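Local coordinates for protein glutamate--tRNA ligase (Methanothermobacter thermautotrophicus, PDB 3AII) that attaches glutamate to tRNA in two steps, first activating the amino acid with ATP as Glu-AMP and then transferring it to the acceptor end, at residues T179-C193 with C208-W222. Sequence-based numbering, arbitrary orientation.
Sequences TEKLIERGGAYVCTC and CHCRSLGFRENLQRW. With ZN (zinc ion), chain D.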
loop_
_atom_site.group_PDB
_atom_site.type_symbol
_atom_site.label_atom_id
_atom_site.label_comp_id
_atom_site.label_asym_id
_atom_site.label_seq_id
_atom_site.Cartn_x
_atom_site.Cartn_y
_atom_site.Cartn_z
ATOM N N THR A 179 25.432 -22.467 -4.746
ATOM C CA THR A 179 26.562 -21.829 -5.433
ATOM C C THR A 179 27.643 -22.866 -5.751
ATOM O O THR A 179 28.174 -22.895 -6.865
ATOM C CB THR A 179 27.163 -20.692 -4.593
ATOM O OG1 THR A 179 26.193 -19.641 -4.490
ATOM C CG2 THR A 179 28.424 -20.136 -5.253
ATOM N N GLU A 180 27.989 -23.684 -4.761
ATOM C CA GLU A 180 28.984 -24.755 -4.949
ATOM C C GLU A 180 28.520 -25.752 -6.017
ATOM O O GLU A 180 29.302 -26.182 -6.859
ATOM C CB GLU A 180 29.290 -25.465 -3.625
ATOM C CG GLU A 180 29.953 -24.554 -2.589
ATOM C CD GLU A 180 30.881 -25.291 -1.631
ATOM O OE1 GLU A 180 30.784 -26.535 -1.526
ATOM O OE2 GLU A 180 31.712 -24.616 -0.984
ATOM N N LYS A 181 27.235 -26.095 -6.002
ATOM C CA LYS A 181 26.714 -27.028 -6.999
ATOM C C LYS A 181 26.759 -26.422 -8.395
ATOM O O LYS A 181 27.095 -27.108 -9.370
ATOM C CB LYS A 181 25.283 -27.462 -6.649
ATOM C CG LYS A 181 25.237 -28.499 -5.522
ATOM C CD LYS A 181 23.807 -28.901 -5.180
ATOM C CE LYS A 181 23.782 -29.884 -4.009
ATOM N NZ LYS A 181 22.393 -30.241 -3.617
ATOM N N LEU A 182 26.431 -25.138 -8.493
ATOM C CA LEU A 182 26.425 -24.459 -9.774
ATOM C C LEU A 182 27.843 -24.405 -10.347
ATOM O O LEU A 182 28.050 -24.599 -11.539
ATOM C CB LEU A 182 25.861 -23.043 -9.623
ATOM C CG LEU A 182 25.764 -22.160 -10.868
ATOM C CD1 LEU A 182 24.875 -22.800 -11.922
ATOM C CD2 LEU A 182 25.258 -20.759 -10.500
ATOM N N ILE A 183 28.810 -24.099 -9.490
ATOM C CA ILE A 183 30.222 -24.136 -9.869
ATOM C C ILE A 183 30.678 -25.537 -10.301
ATOM O O ILE A 183 31.396 -25.680 -11.294
ATOM C CB ILE A 183 31.104 -23.610 -8.713
ATOM C CG1 ILE A 183 30.866 -22.113 -8.492
ATOM C CG2 ILE A 183 32.583 -23.872 -8.990
ATOM C CD1 ILE A 183 31.604 -21.563 -7.257
ATOM N N GLU A 184 30.251 -26.571 -9.580
ATOM C CA GLU A 184 30.635 -27.933 -9.961
ATOM C C GLU A 184 30.063 -28.322 -11.313
ATOM O O GLU A 184 30.701 -29.049 -12.089
ATOM C CB GLU A 184 30.237 -28.978 -8.909
ATOM C CG GLU A 184 30.733 -30.370 -9.352
ATOM C CD GLU A 184 30.782 -31.419 -8.261
ATOM O OE1 GLU A 184 30.292 -31.155 -7.142
ATOM O OE2 GLU A 184 31.321 -32.520 -8.544
ATOM N N ARG A 185 28.867 -27.832 -11.602
ATOM C CA ARG A 185 28.231 -28.087 -12.886
ATOM C C ARG A 185 28.774 -27.198 -14.000
ATOM O O ARG A 185 28.296 -27.261 -15.125
ATOM C CB ARG A 185 26.711 -27.896 -12.773
ATOM C CG ARG A 185 26.012 -29.000 -11.982
ATOM C CD ARG A 185 24.500 -28.897 -12.117
ATOM N NE ARG A 185 23.837 -30.185 -11.958
ATOM C CZ ARG A 185 23.132 -30.787 -12.912
ATOM N NH1 ARG A 185 22.992 -30.214 -14.098
ATOM N NH2 ARG A 185 22.559 -31.958 -12.676
ATOM N N GLY A 186 29.755 -26.361 -13.683
ATOM C CA GLY A 186 30.351 -25.470 -14.672
ATOM C C GLY A 186 29.505 -24.290 -15.105
ATOM O O GLY A 186 29.668 -23.764 -16.207
ATOM N N GLY A 187 28.601 -23.852 -14.231
ATOM C CA GLY A 187 27.677 -22.796 -14.574
ATOM C C GLY A 187 27.964 -21.464 -13.917
ATOM O O GLY A 187 27.217 -20.510 -14.095
ATOM N N ALA A 188 29.057 -21.403 -13.168
ATOM C CA ALA A 188 29.438 -20.165 -12.514
ATOM C C ALA A 188 30.922 -20.158 -12.227
ATOM O O ALA A 188 31.581 -21.197 -12.283
ATOM C CB ALA A 188 28.647 -19.968 -11.225
ATOM N N TYR A 189 31.446 -18.974 -11.938
ATOM C CA TYR A 189 32.859 -18.830 -11.629
ATOM C C TYR A 189 33.079 -17.668 -10.687
ATOM O O TYR A 189 32.221 -16.784 -10.581
ATOM C CB TYR A 189 33.684 -18.659 -12.914
ATOM C CG TYR A 189 33.337 -17.476 -13.795
ATOM C CD1 TYR A 189 32.238 -17.507 -14.648
ATOM C CD2 TYR A 189 34.128 -16.334 -13.795
ATOM C CE1 TYR A 189 31.943 -16.438 -15.460
ATOM C CE2 TYR A 189 33.844 -15.268 -14.614
ATOM C CZ TYR A 189 32.761 -15.315 -15.443
ATOM O OH TYR A 189 32.483 -14.231 -16.249
ATOM N N VAL A 190 34.211 -17.680 -9.979
ATOM C CA VAL A 190 34.553 -16.549 -9.121
ATOM C C VAL A 190 35.460 -15.581 -9.856
ATOM O O VAL A 190 36.585 -15.927 -10.229
ATOM C CB VAL A 190 35.222 -16.982 -7.829
ATOM C CG1 VAL A 190 35.519 -15.744 -6.970
ATOM C CG2 VAL A 190 34.322 -17.968 -7.075
ATOM N N CYS A 191 34.959 -14.370 -10.057
ATOM C CA CYS A 191 35.678 -13.362 -10.820
ATOM C C CYS A 191 36.322 -12.355 -9.888
ATOM O O CYS A 191 35.646 -11.702 -9.087
ATOM C CB CYS A 191 34.741 -12.643 -11.776
ATOM S SG CYS A 191 35.586 -11.422 -12.803
ATOM N N THR A 192 37.640 -12.229 -10.023
ATOM C CA THR A 192 38.431 -11.314 -9.216
ATOM C C THR A 192 38.880 -10.099 -10.026
ATOM O O THR A 192 39.694 -9.309 -9.556
ATOM C CB THR A 192 39.689 -12.022 -8.672
ATOM O OG1 THR A 192 40.359 -12.690 -9.749
ATOM C CG2 THR A 192 39.311 -13.052 -7.609
ATOM N N CYS A 193 38.359 -9.962 -11.245
ATOM C CA CYS A 193 38.690 -8.829 -12.113
ATOM C C CYS A 193 38.208 -7.519 -11.522
ATOM O O CYS A 193 37.221 -7.488 -10.799
ATOM C CB CYS A 193 38.048 -8.988 -13.496
ATOM S SG CYS A 193 38.704 -10.347 -14.497
ATOM N N CYS A 208 37.019 -13.182 -19.514
ATOM C CA CYS A 208 38.137 -12.919 -18.627
ATOM C C CYS A 208 38.798 -14.250 -18.310
ATOM O O CYS A 208 38.262 -15.313 -18.634
ATOM C CB CYS A 208 37.677 -12.221 -17.341
ATOM S SG CYS A 208 36.740 -13.289 -16.207
ATOM N N HIS A 209 39.964 -14.191 -17.683
ATOM C CA HIS A 209 40.690 -15.398 -17.314
ATOM C C HIS A 209 39.906 -16.281 -16.341
ATOM O O HIS A 209 39.998 -17.505 -16.390
ATOM C CB HIS A 209 42.052 -15.026 -16.718
ATOM C CG HIS A 209 42.758 -16.169 -16.063
ATOM N ND1 HIS A 209 43.316 -17.206 -16.779
ATOM C CD2 HIS A 209 43.000 -16.437 -14.759
ATOM C CE1 HIS A 209 43.870 -18.067 -15.943
ATOM N NE2 HIS A 209 43.691 -17.626 -14.712
ATOM N N CYS A 210 39.129 -15.651 -15.461
ATOM C CA CYS A 210 38.430 -16.371 -14.402
ATOM C C CYS A 210 37.450 -17.382 -14.999
ATOM O O CYS A 210 37.175 -18.430 -14.406
ATOM C CB CYS A 210 37.657 -15.387 -13.515
ATOM S SG CYS A 210 38.609 -13.933 -12.967
ATOM N N ARG A 211 36.918 -17.043 -16.165
ATOM C CA ARG A 211 35.882 -17.847 -16.800
ATOM C C ARG A 211 36.406 -19.207 -17.249
ATOM O O ARG A 211 35.620 -20.110 -17.530
ATOM C CB ARG A 211 35.289 -17.104 -17.996
ATOM C CG ARG A 211 33.866 -17.515 -18.336
ATOM C CD ARG A 211 33.412 -16.865 -19.631
ATOM N NE ARG A 211 31.956 -16.746 -19.725
ATOM C CZ ARG A 211 31.163 -17.607 -20.358
ATOM N NH1 ARG A 211 31.674 -18.675 -20.963
ATOM N NH2 ARG A 211 29.853 -17.395 -20.390
ATOM N N SER A 212 37.729 -19.351 -17.308
ATOM C CA SER A 212 38.337 -20.599 -17.766
ATOM C C SER A 212 38.765 -21.519 -16.626
ATOM O O SER A 212 39.229 -22.638 -16.870
ATOM C CB SER A 212 39.544 -20.309 -18.672
ATOM O OG SER A 212 40.619 -19.758 -17.926
ATOM N N LEU A 213 38.634 -21.055 -15.387
ATOM C CA LEU A 213 39.052 -21.859 -14.238
ATOM C C LEU A 213 38.216 -23.125 -14.109
ATOM O O LEU A 213 37.040 -23.152 -14.497
ATOM C CB LEU A 213 38.957 -21.056 -12.934
ATOM C CG LEU A 213 39.785 -19.773 -12.876
ATOM C CD1 LEU A 213 39.539 -19.052 -11.560
ATOM C CD2 LEU A 213 41.257 -20.092 -13.046
ATOM N N GLY A 214 38.822 -24.162 -13.549
ATOM C CA GLY A 214 38.125 -25.404 -13.282
ATOM C C GLY A 214 37.393 -25.409 -11.951
ATOM O O GLY A 214 37.439 -24.444 -11.185
ATOM N N PHE A 215 36.716 -26.516 -11.671
ATOM C CA PHE A 215 35.909 -26.649 -10.464
ATOM C C PHE A 215 36.676 -26.330 -9.176
ATOM O O PHE A 215 36.284 -25.448 -8.407
ATOM C CB PHE A 215 35.328 -28.066 -10.410
ATOM C CG PHE A 215 34.706 -28.430 -9.096
ATOM C CD1 PHE A 215 33.695 -27.661 -8.548
ATOM C CD2 PHE A 215 35.110 -29.573 -8.421
ATOM C CE1 PHE A 215 33.119 -28.012 -7.345
ATOM C CE2 PHE A 215 34.539 -29.926 -7.224
ATOM C CZ PHE A 215 33.540 -29.143 -6.680
ATOM N N ARG A 216 37.773 -27.039 -8.934
ATOM C CA ARG A 216 38.472 -26.888 -7.659
ATOM C C ARG A 216 39.139 -25.519 -7.517
ATOM O O ARG A 216 39.192 -24.973 -6.414
ATOM C CB ARG A 216 39.463 -28.033 -7.428
ATOM C CG ARG A 216 38.792 -29.371 -7.189
ATOM C CD ARG A 216 38.154 -29.459 -5.817
ATOM N NE ARG A 216 37.378 -30.687 -5.664
ATOM C CZ ARG A 216 36.713 -31.024 -4.564
ATOM N NH1 ARG A 216 36.729 -30.231 -3.498
ATOM N NH2 ARG A 216 36.024 -32.158 -4.531
ATOM N N GLU A 217 39.615 -24.964 -8.630
ATOM C CA GLU A 217 40.120 -23.596 -8.642
ATOM C C GLU A 217 39.036 -22.583 -8.231
ATOM O O GLU A 217 39.266 -21.721 -7.377
ATOM C CB GLU A 217 40.671 -23.237 -10.019
ATOM C CG GLU A 217 41.955 -23.973 -10.396
ATOM C CD GLU A 217 42.425 -23.609 -11.797
ATOM O OE1 GLU A 217 43.573 -23.132 -11.937
ATOM O OE2 GLU A 217 41.640 -23.787 -12.756
ATOM N N ASN A 218 37.860 -22.690 -8.844
ATOM C CA ASN A 218 36.732 -21.829 -8.477
ATOM C C ASN A 218 36.276 -22.064 -7.046
ATOM O O ASN A 218 35.896 -21.126 -6.352
ATOM C CB ASN A 218 35.549 -22.042 -9.428
ATOM C CG ASN A 218 35.665 -21.223 -10.701
ATOM O OD1 ASN A 218 35.938 -20.026 -10.662
ATOM N ND2 ASN A 218 35.432 -21.859 -11.834
ATOM N N LEU A 219 36.297 -23.315 -6.599
ATOM C CA LEU A 219 35.788 -23.614 -5.270
ATOM C C LEU A 219 36.693 -22.985 -4.218
ATOM O O LEU A 219 36.227 -22.489 -3.195
ATOM C CB LEU A 219 35.694 -25.131 -5.069
ATOM C CG LEU A 219 34.913 -25.628 -3.854
ATOM C CD1 LEU A 219 33.441 -25.258 -3.996
ATOM C CD2 LEU A 219 35.088 -27.151 -3.680
ATOM N N GLN A 220 37.999 -23.013 -4.481
ATOM C CA GLN A 220 38.958 -22.366 -3.597
ATOM C C GLN A 220 38.729 -20.846 -3.542
ATOM O O GLN A 220 38.744 -20.253 -2.466
ATOM C CB GLN A 220 40.391 -22.688 -4.046
ATOM C CG GLN A 220 41.461 -21.865 -3.349
ATOM C CD GLN A 220 41.580 -22.184 -1.883
ATOM O OE1 GLN A 220 41.300 -23.305 -1.452
ATOM N NE2 GLN A 220 42.007 -21.200 -1.100
ATOM N N ARG A 221 38.510 -20.225 -4.696
ATOM C CA ARG A 221 38.241 -18.788 -4.730
ATOM C C ARG A 221 36.940 -18.471 -4.007
ATOM O O ARG A 221 36.821 -17.440 -3.341
ATOM C CB ARG A 221 38.115 -18.288 -6.160
ATOM C CG ARG A 221 39.425 -18.273 -6.954
ATOM C CD ARG A 221 39.208 -17.443 -8.206
ATOM N NE ARG A 221 40.442 -17.159 -8.936
ATOM C CZ ARG A 221 40.515 -16.298 -9.944
ATOM N NH1 ARG A 221 39.428 -15.640 -10.325
ATOM N NH2 ARG A 221 41.671 -16.085 -10.564
ATOM N N TRP A 222 35.963 -19.357 -4.168
ATOM C CA TRP A 222 34.662 -19.196 -3.518
ATOM C C TRP A 222 34.851 -19.174 -2.012
ATOM O O TRP A 222 34.346 -18.282 -1.323
ATOM C CB TRP A 222 33.696 -20.316 -3.950
ATOM C CG TRP A 222 32.479 -20.512 -3.069
ATOM C CD1 TRP A 222 32.163 -21.629 -2.338
ATOM C CD2 TRP A 222 31.435 -19.568 -2.822
ATOM N NE1 TRP A 222 30.992 -21.442 -1.662
ATOM C CE2 TRP A 222 30.515 -20.184 -1.935
ATOM C CE3 TRP A 222 31.182 -18.264 -3.263
ATOM C CZ2 TRP A 222 29.361 -19.549 -1.490
ATOM C CZ3 TRP A 222 30.033 -17.623 -2.811
ATOM C CH2 TRP A 222 29.138 -18.264 -1.933
HETATM ZN ZN ZN D . 37.361 -12.263 -14.097
HETATM O O HOH W 1 29.901 -22.820 0.460
HETATM O O HOH W 2 33.891 -24.843 -12.464
HETATM O O HOH W 3 34.131 -13.519 -18.815
#
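A four-cysteine zinc site ties the edge strand 188-191 to the loop leading into helix 215-222: C191 and C193 supply two thiolates, C208 and C210 the others, each SG 2.4 Å from the zinc ion. Two N-H groups reach the C210 sulfur, T192 N at 3.5 Å from SG and R221 NH1 at 3.3 Å, which probably tempers the negative charge of the four-thiolate site. R221 runs out extended beside V190, and its NH1 also donates to V190 O (2.9 Å), bent at 140°, while L213 CD1 covers one guanidinium face. With an alanine here, V190 O and the C210 sulfur would probably each lose this donor, weakening the tie between the strand's end and the helix. One turn back, V190 N gives N218 OD1 a straighter bond (3.0 Å, 165°), approaching from above the amide carbonyl plane. Y189 lies with R211 CA over the centre of one ring face and C208 SG oblique to it; its hydroxyl is held by D250, which also pairs with R211. Farther along, the two helices run nearly antiparallel. I183 CG2 packs 3.5 Å from N218 CB, and E184 lays its carboxylate nearly flat over the F215 ring. T179 CG2 sits 3.6 Å above the six-membered ring of W222, almost on its normal, and a water bridges W222 NE1 to E180 OE2. The whole is a Cys4 zinc-binding module, with paired CXC motifs clamping a sheet edge within the class I synthetase catalytic region.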